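Local coordinates for protein 6-aminohexanoate-cyclic-dimer hydrolase (Arthrobacter sp., PDB 3A2Q) that hydrolyses the cyclic dimer of 6-aminohexanoate, a nylon-6 by-product, opening one amide bond to give the linear dimer, at residues N119-E122 and T128-P131; E130-G135 and D339-S344; V318-E323 and W345-R350. The protein carries 1 engineered substitution. One frame throughout, in Å; residues are numbered along the deposited sequence.

Interaction 1 of 3, residues N119-E122 and T128-P131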
ATOM      1  N   ASN A 119      -8.820  -4.792  -7.040  1.00 30.70           N
ATOM      2  CA  ASN A 119      -8.639  -3.851  -8.136  1.00 30.76           C
ATOM      3  C   ASN A 119      -7.481  -2.869  -7.962  1.00 28.11           C
ATOM      4  O   ASN A 119      -7.086  -2.541  -6.843  1.00 31.07           O
ATOM      5  CB  ASN A 119      -9.953  -3.097  -8.373  1.00 29.71           C
ATOM      6  CG  ASN A 119      -9.999  -2.409  -9.722  1.00 31.73           C
ATOM      7  OD1 ASN A 119      -9.353  -2.844 -10.679  1.00 31.96           O
ATOM      8  ND2 ASN A 119     -10.783  -1.340  -9.814  1.00 35.81           N
ATOM      9  N   THR A 120      -6.952  -2.407  -9.092  1.00 28.49           N
ATOM     10  CA  THR A 120      -5.833  -1.471  -9.139  1.00 26.87           C
ATOM     11  C   THR A 120      -5.864  -0.684 -10.448  1.00 28.70           C
ATOM     12  O   THR A 120      -6.451  -1.133 -11.436  1.00 30.35           O
ATOM     13  CB  THR A 120      -4.479  -2.231  -9.107  1.00 23.00           C
ATOM     14  OG1 THR A 120      -3.408  -1.335  -9.437  1.00 27.81           O
ATOM     15  CG2 THR A 120      -4.489  -3.367 -10.133  1.00 28.60           C
ATOM     16  N   PRO A 121      -5.262   0.516 -10.468  1.00 28.47           N
ATOM     17  CA  PRO A 121      -5.277   1.247 -11.737  1.00 27.54           C
ATOM     18  C   PRO A 121      -4.322   0.449 -12.627  1.00 30.13           C
ATOM     19  O   PRO A 121      -3.529  -0.346 -12.116  1.00 29.28           O
ATOM     20  CB  PRO A 121      -4.734   2.627 -11.361  1.00 27.67           C
ATOM     21  CG  PRO A 121      -3.906   2.355 -10.126  1.00 23.63           C
ATOM     22  CD  PRO A 121      -4.740   1.358  -9.377  1.00 24.81           C
ATOM     23  N   GLU A 122      -4.393   0.635 -13.939  1.00 30.41           N
ATOM     24  CA  GLU A 122      -3.533  -0.120 -14.845  1.00 29.85           C
ATOM     25  C   GLU A 122      -2.044  -0.095 -14.494  1.00 26.51           C
ATOM     26  O   GLU A 122      -1.412   0.963 -14.484  1.00 27.96           O
ATOM     27  CB  GLU A 122      -3.709   0.369 -16.280  1.00 34.00           C
ATOM     28  CG  GLU A 122      -2.871  -0.421 -17.269  1.00 36.18           C
ATOM     29  CD  GLU A 122      -3.120  -0.019 -18.700  1.00 37.14           C
ATOM     30  OE1 GLU A 122      -2.755   1.116 -19.073  1.00 39.29           O
ATOM     31  OE2 GLU A 122      -3.687  -0.843 -19.446  1.00 41.68           O
ATOM     32  N   THR A 128      -5.375   6.652  -7.686  1.00 25.98           N
ATOM     33  CA  THR A 128      -6.804   6.447  -7.519  1.00 29.56           C
ATOM     34  C   THR A 128      -6.980   5.094  -8.192  1.00 27.13           C
ATOM     35  O   THR A 128      -6.104   4.670  -8.944  1.00 30.85           O
ATOM     36  CB  THR A 128      -7.676   7.504  -8.219  1.00 31.18           C
ATOM     37  OG1 THR A 128      -9.038   7.291  -7.829  1.00 27.59           O
ATOM     38  CG2 THR A 128      -7.572   7.396  -9.733  1.00 30.90           C
ATOM     39  N   THR A 129      -8.088   4.414  -7.926  1.00 25.26           N
ATOM     40  CA  THR A 129      -8.304   3.085  -8.494  1.00 27.67           C
ATOM     41  C   THR A 129      -9.536   3.086  -9.385  1.00 30.01           C
ATOM     42  O   THR A 129     -10.608   2.643  -8.979  1.00 29.54           O
ATOM     43  CB  THR A 129      -8.462   2.045  -7.359  1.00 29.12           C
ATOM     44  OG1 THR A 129      -7.323   2.120  -6.493  1.00 29.42           O
ATOM     45  CG2 THR A 129      -8.557   0.634  -7.913  1.00 27.86           C
ATOM     46  N   GLU A 130      -9.363   3.594 -10.601  1.00 32.52           N
ATOM     47  CA  GLU A 130     -10.446   3.693 -11.578  1.00 32.94           C
ATOM     48  C   GLU A 130      -9.948   3.258 -12.960  1.00 33.63           C
ATOM     49  O   GLU A 130      -9.944   4.041 -13.913  1.00 33.73           O
ATOM     50  CB  GLU A 130     -10.948   5.140 -11.621  1.00 34.55           C
ATOM     51  CG  GLU A 130     -11.500   5.626 -10.278  1.00 31.84           C
ATOM     52  CD  GLU A 130     -11.618   7.134 -10.191  1.00 39.08           C
ATOM     53  OE1 GLU A 130     -12.164   7.747 -11.132  1.00 39.12           O
ATOM     54  OE2 GLU A 130     -11.171   7.709  -9.176  1.00 31.34           O
ATOM     55  N   PRO A 131      -9.523   1.991 -13.081  1.00 32.68           N
ATOM     56  CA  PRO A 131      -9.021   1.463 -14.351  1.00 32.23           C
ATOM     57  C   PRO A 131     -10.148   1.311 -15.365  1.00 34.57           C
ATOM     58  O   PRO A 131     -11.289   1.044 -14.990  1.00 33.33           O
ATOM     59  CB  PRO A 131      -8.457   0.106 -13.957  1.00 26.58           C
ATOM     60  CG  PRO A 131      -9.378  -0.320 -12.857  1.00 28.18           C
ATOM     61  CD  PRO A 131      -9.522   0.946 -12.042  1.00 28.45           C
TER
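The carboxamide of Asn119 reaches the ring of Pro131 from the opposite direction and meets it with both polar atoms. OD1 of Asn119 lies 3.3 Å from CG of Pro131, and ND2 of Asn119 lies 3.4 Å from CD of Pro131. CG of Asn119 stands anti to the backbone N (chi1 -163°), which carries the amide across the gap to that ring; Thr137 OG1 holds ND2 by a hydrogen bond. Alongside, sliding past Asn119 the other way, comes the methyl of Thr129: CG2 is 3.5 Å from ND2 of Asn119 and also approaches the backbone N of Thr120. The hydroxyl of Thr129 turns elsewhere, bonded to the carbonyl of Gly148. Pro121 lays CB and CG against the O of Thr128, with CG to O at 3.4 Å. In return, CG of Pro131 sits 3.4 Å from the O of Thr120, an atom that also has a hydrogen bond with Ser86 OG. No hydrogen bond crosses between 119-122 and 128-131, so the two buried loop pieces, running 79° apart, meet by van der Waals contact. Their polar groups find partners within their own segment or elsewhere in the chain. Thr120 OG1 donates to the O of Pro121 (2.9 Å) in the carbonyl plane, on a lone pair, while Thr128 OG1 donates to OE2 of Glu130 on its anti side, somewhat out of the carboxylate plane. The nearest side-chain atoms of Thr120 and Lys72 are about 3 Å apart, and Pro121 packs on Ser150. By similarity Lys72 and Ser150 belong to the charge relay system, consistent with the two loop pieces lying directly beside the Ser-Ser-Lys catalytic centre of the amidase family, whose nucleophilic serine position is the engineered Ala174 in this structure.

Interaction 2 of 3, residues E130-G135 and D339-S344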
ATOM      1  N   GLU A 130      -9.363   3.594 -10.601  1.00 32.52           N
ATOM      2  CA  GLU A 130     -10.446   3.693 -11.578  1.00 32.94           C
ATOM      3  C   GLU A 130      -9.948   3.258 -12.960  1.00 33.63           C
ATOM      4  O   GLU A 130      -9.944   4.041 -13.913  1.00 33.73           O
ATOM      5  CB  GLU A 130     -10.948   5.140 -11.621  1.00 34.55           C
ATOM      6  CG  GLU A 130     -11.500   5.626 -10.278  1.00 31.84           C
ATOM      7  CD  GLU A 130     -11.618   7.134 -10.191  1.00 39.08           C
ATOM      8  OE1 GLU A 130     -12.164   7.747 -11.132  1.00 39.12           O
ATOM      9  OE2 GLU A 130     -11.171   7.709  -9.176  1.00 31.34           O
ATOM     10  N   PRO A 131      -9.523   1.991 -13.081  1.00 32.68           N
ATOM     11  CA  PRO A 131      -9.021   1.463 -14.351  1.00 32.23           C
ATOM     12  C   PRO A 131     -10.148   1.311 -15.365  1.00 34.57           C
ATOM     13  O   PRO A 131     -11.289   1.044 -14.990  1.00 33.33           O
ATOM     14  CB  PRO A 131      -8.457   0.106 -13.957  1.00 26.58           C
ATOM     15  CG  PRO A 131      -9.378  -0.320 -12.857  1.00 28.18           C
ATOM     16  CD  PRO A 131      -9.522   0.946 -12.042  1.00 28.45           C
ATOM     17  N   GLU A 132      -9.820   1.471 -16.641  1.00 35.30           N
ATOM     18  CA  GLU A 132     -10.808   1.308 -17.700  1.00 38.72           C
ATOM     19  C   GLU A 132     -11.227  -0.160 -17.758  1.00 39.63           C
ATOM     20  O   GLU A 132     -12.388  -0.481 -18.013  1.00 39.88           O
ATOM     21  CB  GLU A 132     -10.210   1.714 -19.049  1.00 39.34           C
ATOM     22  CG  GLU A 132     -10.060   3.213 -19.251  1.00 50.73           C
ATOM     23  CD  GLU A 132      -9.288   3.560 -20.512  1.00 56.08           C
ATOM     24  OE1 GLU A 132      -9.438   2.840 -21.525  1.00 59.42           O
ATOM     25  OE2 GLU A 132      -8.540   4.561 -20.493  1.00 55.86           O
ATOM     26  N   ALA A 133     -10.270  -1.045 -17.499  1.00 40.42           N
ATOM     27  CA  ALA A 133     -10.503  -2.484 -17.544  1.00 38.87           C
ATOM     28  C   ALA A 133     -11.532  -3.042 -16.567  1.00 39.16           C
ATOM     29  O   ALA A 133     -12.362  -3.862 -16.955  1.00 40.78           O
ATOM     30  CB  ALA A 133      -9.178  -3.223 -17.369  1.00 41.02           C
ATOM     31  N   TRP A 134     -11.489  -2.617 -15.307  1.00 36.53           N
ATOM     32  CA  TRP A 134     -12.429  -3.135 -14.313  1.00 35.31           C
ATOM     33  C   TRP A 134     -13.423  -2.133 -13.738  1.00 33.79           C
ATOM     34  O   TRP A 134     -14.333  -2.513 -13.005  1.00 37.14           O
ATOM     35  CB  TRP A 134     -11.677  -3.777 -13.147  1.00 36.07           C
ATOM     36  CG  TRP A 134     -10.887  -4.988 -13.514  1.00 42.91           C
ATOM     37  CD1 TRP A 134      -9.571  -5.034 -13.873  1.00 41.55           C
ATOM     38  CD2 TRP A 134     -11.358  -6.340 -13.544  1.00 41.14           C
ATOM     39  NE1 TRP A 134      -9.192  -6.329 -14.119  1.00 39.99           N
ATOM     40  CE2 TRP A 134     -10.270  -7.153 -13.926  1.00 40.10           C
ATOM     41  CE3 TRP A 134     -12.596  -6.945 -13.284  1.00 44.37           C
ATOM     42  CZ2 TRP A 134     -10.380  -8.542 -14.054  1.00 41.31           C
ATOM     43  CZ3 TRP A 134     -12.706  -8.326 -13.413  1.00 43.42           C
ATOM     44  CH2 TRP A 134     -11.603  -9.108 -13.794  1.00 40.76           C
ATOM     45  N   GLY A 135     -13.256  -0.860 -14.063  1.00 35.66           N
ATOM     46  CA  GLY A 135     -14.160   0.135 -13.528  1.00 35.18           C
ATOM     47  C   GLY A 135     -13.605   0.666 -12.222  1.00 37.70           C
ATOM     48  O   GLY A 135     -12.655   0.113 -11.674  1.00 34.77           O
ATOM     49  N   ASP A 339      -4.353  -1.776 -26.358  1.00 47.40           N
ATOM     50  CA  ASP A 339      -4.413  -2.736 -25.260  1.00 43.23           C
ATOM     51  C   ASP A 339      -4.300  -2.086 -23.882  1.00 39.87           C
ATOM     52  O   ASP A 339      -4.702  -2.671 -22.879  1.00 38.83           O
ATOM     53  CB  ASP A 339      -3.298  -3.770 -25.417  1.00 45.21           C
ATOM     54  CG  ASP A 339      -3.437  -4.587 -26.686  1.00 45.52           C
ATOM     55  OD1 ASP A 339      -4.469  -5.271 -26.832  1.00 45.37           O
ATOM     56  OD2 ASP A 339      -2.517  -4.544 -27.530  1.00 45.75           O
ATOM     57  N   VAL A 340      -3.755  -0.876 -23.841  1.00 38.83           N
ATOM     58  CA  VAL A 340      -3.568  -0.166 -22.581  1.00 39.46           C
ATOM     59  C   VAL A 340      -4.242   1.205 -22.594  1.00 41.57           C
ATOM     60  O   VAL A 340      -4.819   1.611 -23.604  1.00 40.93           O
ATOM     61  CB  VAL A 340      -2.063   0.021 -22.287  1.00 33.44           C
ATOM     62  CG1 VAL A 340      -1.355  -1.329 -22.328  1.00 38.86           C
ATOM     63  CG2 VAL A 340      -1.445   0.964 -23.297  1.00 35.63           C
ATOM     64  N   GLU A 341      -4.171   1.908 -21.465  1.00 39.14           N
ATOM     65  CA  GLU A 341      -4.757   3.237 -21.349  1.00 39.32           C
ATOM     66  C   GLU A 341      -3.817   4.238 -22.014  1.00 40.19           C
ATOM     67  O   GLU A 341      -2.615   3.995 -22.101  1.00 40.78           O
ATOM     68  CB  GLU A 341      -4.978   3.583 -19.870  1.00 34.15           C
ATOM     69  CG  GLU A 341      -6.022   2.690 -19.202  1.00 35.26           C
ATOM     70  CD  GLU A 341      -6.314   3.075 -17.760  1.00 36.09           C
ATOM     71  OE1 GLU A 341      -5.854   4.151 -17.324  1.00 39.15           O
ATOM     72  OE2 GLU A 341      -7.011   2.300 -17.069  1.00 37.17           O
ATOM     73  N   TRP A 342      -4.354   5.360 -22.486  1.00 38.54           N
ATOM     74  CA  TRP A 342      -3.522   6.344 -23.171  1.00 38.59           C
ATOM     75  C   TRP A 342      -2.358   6.868 -22.337  1.00 35.99           C
ATOM     76  O   TRP A 342      -1.282   7.142 -22.867  1.00 34.13           O
ATOM     77  CB  TRP A 342      -4.367   7.523 -23.673  1.00 38.70           C
ATOM     78  CG  TRP A 342      -4.881   8.429 -22.597  1.00 38.39           C
ATOM     79  CD1 TRP A 342      -6.016   8.266 -21.853  1.00 38.07           C
ATOM     80  CD2 TRP A 342      -4.270   9.641 -22.137  1.00 40.92           C
ATOM     81  NE1 TRP A 342      -6.149   9.303 -20.961  1.00 39.26           N
ATOM     82  CE2 TRP A 342      -5.090  10.160 -21.111  1.00 37.04           C
ATOM     83  CE3 TRP A 342      -3.106  10.338 -22.492  1.00 37.91           C
ATOM     84  CZ2 TRP A 342      -4.784  11.347 -20.434  1.00 39.11           C
ATOM     85  CZ3 TRP A 342      -2.801  11.521 -21.817  1.00 42.21           C
ATOM     86  CH2 TRP A 342      -3.639  12.010 -20.800  1.00 39.25           C
ATOM     87  N   THR A 343      -2.566   7.012 -21.034  1.00 36.15           N
ATOM     88  CA  THR A 343      -1.499   7.506 -20.172  1.00 36.18           C
ATOM     89  C   THR A 343      -0.304   6.558 -20.203  1.00 34.67           C
ATOM     90  O   THR A 343       0.843   6.995 -20.221  1.00 37.38           O
ATOM     91  CB  THR A 343      -1.978   7.663 -18.715  1.00 36.06           C
ATOM     92  OG1 THR A 343      -2.624   6.461 -18.288  1.00 35.87           O
ATOM     93  CG2 THR A 343      -2.945   8.830 -18.598  1.00 38.24           C
ATOM     94  N   SER A 344      -0.580   5.260 -20.225  1.00 35.10           N
ATOM     95  CA  SER A 344       0.475   4.256 -20.252  1.00 36.89           C
ATOM     96  C   SER A 344       1.224   4.247 -21.580  1.00 37.49           C
ATOM     97  O   SER A 344       2.451   4.223 -21.606  1.00 34.75           O
ATOM     98  CB  SER A 344      -0.108   2.867 -19.990  1.00 36.60           C
ATOM     99  OG  SER A 344      -0.716   2.802 -18.715  1.00 38.64           O
TER
HETATM  100  O   HOH W   1      -7.292   5.458 -22.608  1.00 48.22           O
HETATM  101  O   HOH W   2      -7.200  -0.296 -17.777  1.00 34.85           O
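A buried carboxylate, that of Glu341 at the N-cap position of helix 342-352, receives a backbone N-H from the loop 130-135, joining two parts of the amidase chain that lie some 200 residues apart. The loop lies between strand 113-118 and helix 152-159, and it turns back on itself through a hydrogen bond from Gly135 N to Pro131 O. Glu132 N donates a hydrogen bond to OE2 of Glu341 over 3.0 Å, nearly straight at 171°, but from above the carboxylate plane. The same oxygen accepts a water that in turn takes the N-H of Ala133, so two successive backbone N-H groups are served by one oxygen, one directly and one through water. CG of Glu341 lies beside the backbone N (chi1 -66°) and the chain runs extended from there, which carries its carboxylate out to the loop. The side chain of Glu132 comes the opposite way, and the two carboxylates stack with planes 7° apart. OE2 of Glu132 rests 3.4 Å from CG of Glu341, whereas its distance to OE1 of Glu341 is 4.2 Å. Like charges this close are likely to raise the proton affinity of one or both acids, though the N-terminal end of the helix probably offsets part of the repulsion. With an alanine here instead of Glu341, the N-H of Glu132 would probably lose its acceptor and the water on Ala133 N its second partner. Glu341 N in turn is hydrogen-bonded to OE1 of Glu122. Glu132 also reaches the helix start, by a relay: a water donates to its OE2 at 2.6 Å and accepts the N-H of Trp342 at 2.9 Å.

Interaction 3 of 3, residues V318-E323 and W345-R350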
ATOM      1  N   VAL A 318      10.392   4.226 -18.143  1.00 29.57           N
ATOM      2  CA  VAL A 318      11.079   3.017 -18.587  1.00 32.88           C
ATOM      3  C   VAL A 318      10.443   1.761 -18.007  1.00 32.01           C
ATOM      4  O   VAL A 318      10.267   0.766 -18.712  1.00 32.45           O
ATOM      5  CB  VAL A 318      12.579   3.071 -18.198  1.00 30.19           C
ATOM      6  CG1 VAL A 318      13.260   1.717 -18.448  1.00 26.82           C
ATOM      7  CG2 VAL A 318      13.271   4.163 -18.994  1.00 31.32           C
ATOM      8  N   ALA A 319      10.082   1.812 -16.727  1.00 30.13           N
ATOM      9  CA  ALA A 319       9.474   0.664 -16.058  1.00 29.10           C
ATOM     10  C   ALA A 319       8.132   0.257 -16.660  1.00 29.66           C
ATOM     11  O   ALA A 319       7.887  -0.925 -16.889  1.00 29.99           O
ATOM     12  CB  ALA A 319       9.308   0.955 -14.566  1.00 30.44           C
ATOM     13  N   ILE A 320       7.256   1.224 -16.907  1.00 27.19           N
ATOM     14  CA  ILE A 320       5.957   0.908 -17.488  1.00 29.52           C
ATOM     15  C   ILE A 320       6.144   0.409 -18.917  1.00 28.61           C
ATOM     16  O   ILE A 320       5.511  -0.556 -19.335  1.00 32.10           O
ATOM     17  CB  ILE A 320       5.020   2.136 -17.491  1.00 30.87           C
ATOM     18  CG1 ILE A 320       4.671   2.521 -16.050  1.00 29.36           C
ATOM     19  CG2 ILE A 320       3.737   1.811 -18.263  1.00 33.31           C
ATOM     20  CD1 ILE A 320       3.956   1.421 -15.289  1.00 33.51           C
ATOM     21  N   ALA A 321       7.022   1.070 -19.657  1.00 30.52           N
ATOM     22  CA  ALA A 321       7.298   0.691 -21.036  1.00 32.95           C
ATOM     23  C   ALA A 321       7.740  -0.764 -21.116  1.00 34.09           C
ATOM     24  O   ALA A 321       7.259  -1.526 -21.953  1.00 33.63           O
ATOM     25  CB  ALA A 321       8.377   1.592 -21.617  1.00 29.07           C
ATOM     26  N   ARG A 322       8.662  -1.153 -20.242  1.00 33.97           N
ATOM     27  CA  ARG A 322       9.159  -2.523 -20.239  1.00 32.11           C
ATOM     28  C   ARG A 322       8.139  -3.493 -19.661  1.00 28.90           C
ATOM     29  O   ARG A 322       8.160  -4.683 -19.972  1.00 29.79           O
ATOM     30  CB  ARG A 322      10.481  -2.607 -19.463  1.00 26.89           C
ATOM     31  CG  ARG A 322      11.622  -1.832 -20.107  1.00 31.62           C
ATOM     32  CD  ARG A 322      12.966  -2.157 -19.456  1.00 28.82           C
ATOM     33  NE  ARG A 322      13.305  -3.568 -19.616  1.00 28.68           N
ATOM     34  CZ  ARG A 322      13.439  -4.424 -18.607  1.00 35.18           C
ATOM     35  NH1 ARG A 322      13.268  -4.017 -17.356  1.00 30.64           N
ATOM     36  NH2 ARG A 322      13.737  -5.693 -18.848  1.00 35.93           N
ATOM     37  N   GLU A 323       7.239  -2.983 -18.828  1.00 30.42           N
ATOM     38  CA  GLU A 323       6.206  -3.815 -18.224  1.00 30.74           C
ATOM     39  C   GLU A 323       5.166  -4.166 -19.289  1.00 31.79           C
ATOM     40  O   GLU A 323       4.613  -5.264 -19.299  1.00 29.86           O
ATOM     41  CB  GLU A 323       5.543  -3.070 -17.072  1.00 35.91           C
ATOM     42  CG  GLU A 323       4.684  -3.943 -16.185  1.00 42.92           C
ATOM     43  CD  GLU A 323       5.456  -5.107 -15.583  1.00 41.80           C
ATOM     44  OE1 GLU A 323       6.703  -5.041 -15.512  1.00 43.89           O
ATOM     45  OE2 GLU A 323       4.807  -6.086 -15.171  1.00 44.04           O
ATOM     46  N   TRP A 345       0.486   4.280 -22.684  1.00 37.80           N
ATOM     47  CA  TRP A 345       1.121   4.261 -23.991  1.00 37.14           C
ATOM     48  C   TRP A 345       2.071   5.435 -24.185  1.00 37.12           C
ATOM     49  O   TRP A 345       3.124   5.294 -24.804  1.00 36.30           O
ATOM     50  CB  TRP A 345       0.070   4.257 -25.103  1.00 39.99           C
ATOM     51  CG  TRP A 345       0.677   3.957 -26.428  1.00 44.13           C
ATOM     52  CD1 TRP A 345       0.912   4.837 -27.445  1.00 48.37           C
ATOM     53  CD2 TRP A 345       1.206   2.698 -26.855  1.00 48.45           C
ATOM     54  NE1 TRP A 345       1.559   4.202 -28.478  1.00 50.22           N
ATOM     55  CE2 TRP A 345       1.752   2.889 -28.142  1.00 51.08           C
ATOM     56  CE3 TRP A 345       1.273   1.424 -26.270  1.00 47.30           C
ATOM     57  CZ2 TRP A 345       2.360   1.852 -28.858  1.00 53.97           C
ATOM     58  CZ3 TRP A 345       1.878   0.393 -26.983  1.00 51.83           C
ATOM     59  CH2 TRP A 345       2.413   0.614 -28.264  1.00 53.53           C
ATOM     60  N   GLU A 346       1.709   6.594 -23.647  1.00 38.44           N
ATOM     61  CA  GLU A 346       2.550   7.772 -23.788  1.00 40.67           C
ATOM     62  C   GLU A 346       3.942   7.548 -23.199  1.00 43.28           C
ATOM     63  O   GLU A 346       4.929   8.114 -23.678  1.00 41.80           O
ATOM     64  CB  GLU A 346       1.883   8.971 -23.118  1.00 45.09           C
ATOM     65  CG  GLU A 346       2.528  10.298 -23.454  1.00 56.88           C
ATOM     66  CD  GLU A 346       1.675  11.472 -23.026  1.00 64.27           C
ATOM     67  OE1 GLU A 346       0.498  11.525 -23.440  1.00 64.52           O
ATOM     68  OE2 GLU A 346       2.176  12.341 -22.280  1.00 70.38           O
ATOM     69  N   MET A 347       4.019   6.714 -22.165  1.00 43.64           N
ATOM     70  CA  MET A 347       5.293   6.420 -21.513  1.00 44.52           C
ATOM     71  C   MET A 347       6.193   5.551 -22.392  1.00 44.32           C
ATOM     72  O   MET A 347       7.414   5.543 -22.225  1.00 47.08           O
ATOM     73  CB  MET A 347       5.048   5.731 -20.165  1.00 44.07           C
ATOM     74  CG  MET A 347       4.284   6.592 -19.174  1.00 45.42           C
ATOM     75  SD  MET A 347       3.992   5.766 -17.602  1.00 51.08           S
ATOM     76  CE  MET A 347       2.512   4.895 -17.945  1.00 54.70           C
ATOM     77  N   VAL A 348       5.589   4.820 -23.322  1.00 43.71           N
ATOM     78  CA  VAL A 348       6.345   3.967 -24.233  1.00 42.45           C
ATOM     79  C   VAL A 348       7.234   4.855 -25.093  1.00 43.42           C
ATOM     80  O   VAL A 348       8.416   4.578 -25.281  1.00 42.50           O
ATOM     81  CB  VAL A 348       5.406   3.155 -25.157  1.00 40.44           C
ATOM     82  CG1 VAL A 348       6.225   2.309 -26.125  1.00 44.81           C
ATOM     83  CG2 VAL A 348       4.501   2.268 -24.328  1.00 37.40           C
ATOM     84  N   LYS A 349       6.651   5.934 -25.605  1.00 43.90           N
ATOM     85  CA  LYS A 349       7.380   6.875 -26.443  1.00 43.52           C
ATOM     86  C   LYS A 349       8.456   7.566 -25.620  1.00 41.92           C
ATOM     87  O   LYS A 349       9.605   7.669 -26.048  1.00 41.96           O
ATOM     88  CB  LYS A 349       6.418   7.918 -27.020  1.00 50.08           C
ATOM     89  CG  LYS A 349       7.062   8.919 -27.964  1.00 56.58           C
ATOM     90  CD  LYS A 349       6.017   9.863 -28.542  1.00 60.47           C
ATOM     91  CE  LYS A 349       6.635  10.850 -29.516  1.00 60.77           C
ATOM     92  NZ  LYS A 349       7.672  11.683 -28.855  1.00 63.21           N
ATOM     93  N   ARG A 350       8.087   8.034 -24.433  1.00 40.57           N
ATOM     94  CA  ARG A 350       9.051   8.710 -23.577  1.00 38.54           C
ATOM     95  C   ARG A 350      10.228   7.799 -23.240  1.00 36.17           C
ATOM     96  O   ARG A 350      11.376   8.240 -23.222  1.00 38.15           O
ATOM     97  CB  ARG A 350       8.384   9.200 -22.286  1.00 39.29           C
ATOM     98  CG  ARG A 350       7.409  10.355 -22.499  1.00 38.48           C
ATOM     99  CD  ARG A 350       7.367  11.272 -21.286  1.00 39.74           C
ATOM    100  NE  ARG A 350       6.730  10.660 -20.124  1.00 41.98           N
ATOM    101  CZ  ARG A 350       5.416  10.594 -19.938  1.00 45.11           C
ATOM    102  NH1 ARG A 350       4.588  11.103 -20.839  1.00 48.43           N
ATOM    103  NH2 ARG A 350       4.927  10.031 -18.841  1.00 45.47           N
TER
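Ile320 is the first residue along 318-323 to meet the other helix, and it does so through Met347. The two side chains run obliquely against each other. CG2 of Ile320 lies 3.3 Å from CE of Met347, tighter than usual for two carbons, while CG1 of Ile320 touches the sulfur SD of Met347 at 3.7 Å. The thioether bends at its last torsion (chi3 -86°), and this turn lays the terminal methyl against the branch of Ile320. Ile320 also lines the pocket for 6-aminohexanoic acid, nearest atoms about 4 Å from a bound molecule. Met347 in turn packs on Asn125 and Gln411, two further residues of the ligand pockets, which is consistent with a second-shell place beside Ile320. One residue on, Ala321 brings the backbones together: its CB lies 4.1 Å from CA of Val348 and equally far from the O of Met347. The small alanine side chain allows CA of Ala321 and CA of Val348 to approach to 4.7 Å. Val348 itself lays CG2 over the rim of the Trp345 ring within its own helix. At the far end of the segment, Glu323 turns to a salt bridge with Arg326. The two segment axes pass 8.0 Å apart at a signed crossing angle of -109°. The crossing joins helix 308-331 to the shorter helix 342-352: Arg350 adds a salt bridge to Asp317, and Val348 also touches Ile324. In chain order the pair falls between edge strand 294-297 and helix 356-378, which leads on to strand 383-387.

How the interactions relate
Interaction 1 is wholly buried beside the probable charge-relay residues and relies on prolines, an amide and a methyl, without a hydrogen bond across it. Interaction 2 shares Glu130 and Pro131 with it but lies farther from the chain's centre, still mostly buried but with Glu132 exposed at its edge, and the chemistry becomes charged and water-mediated. Glu122 ties the two: its OE1 is hydrogen-bonded to both Glu341 N and Ser344 OG at the start of helix 342-352. That helix also serves interaction 3, a partly buried apolar helix crossing. Interactions 1 and 3 do not touch, yet one borders the probable charge-relay residues and the other the ligand pocket, with 339-344 linking them.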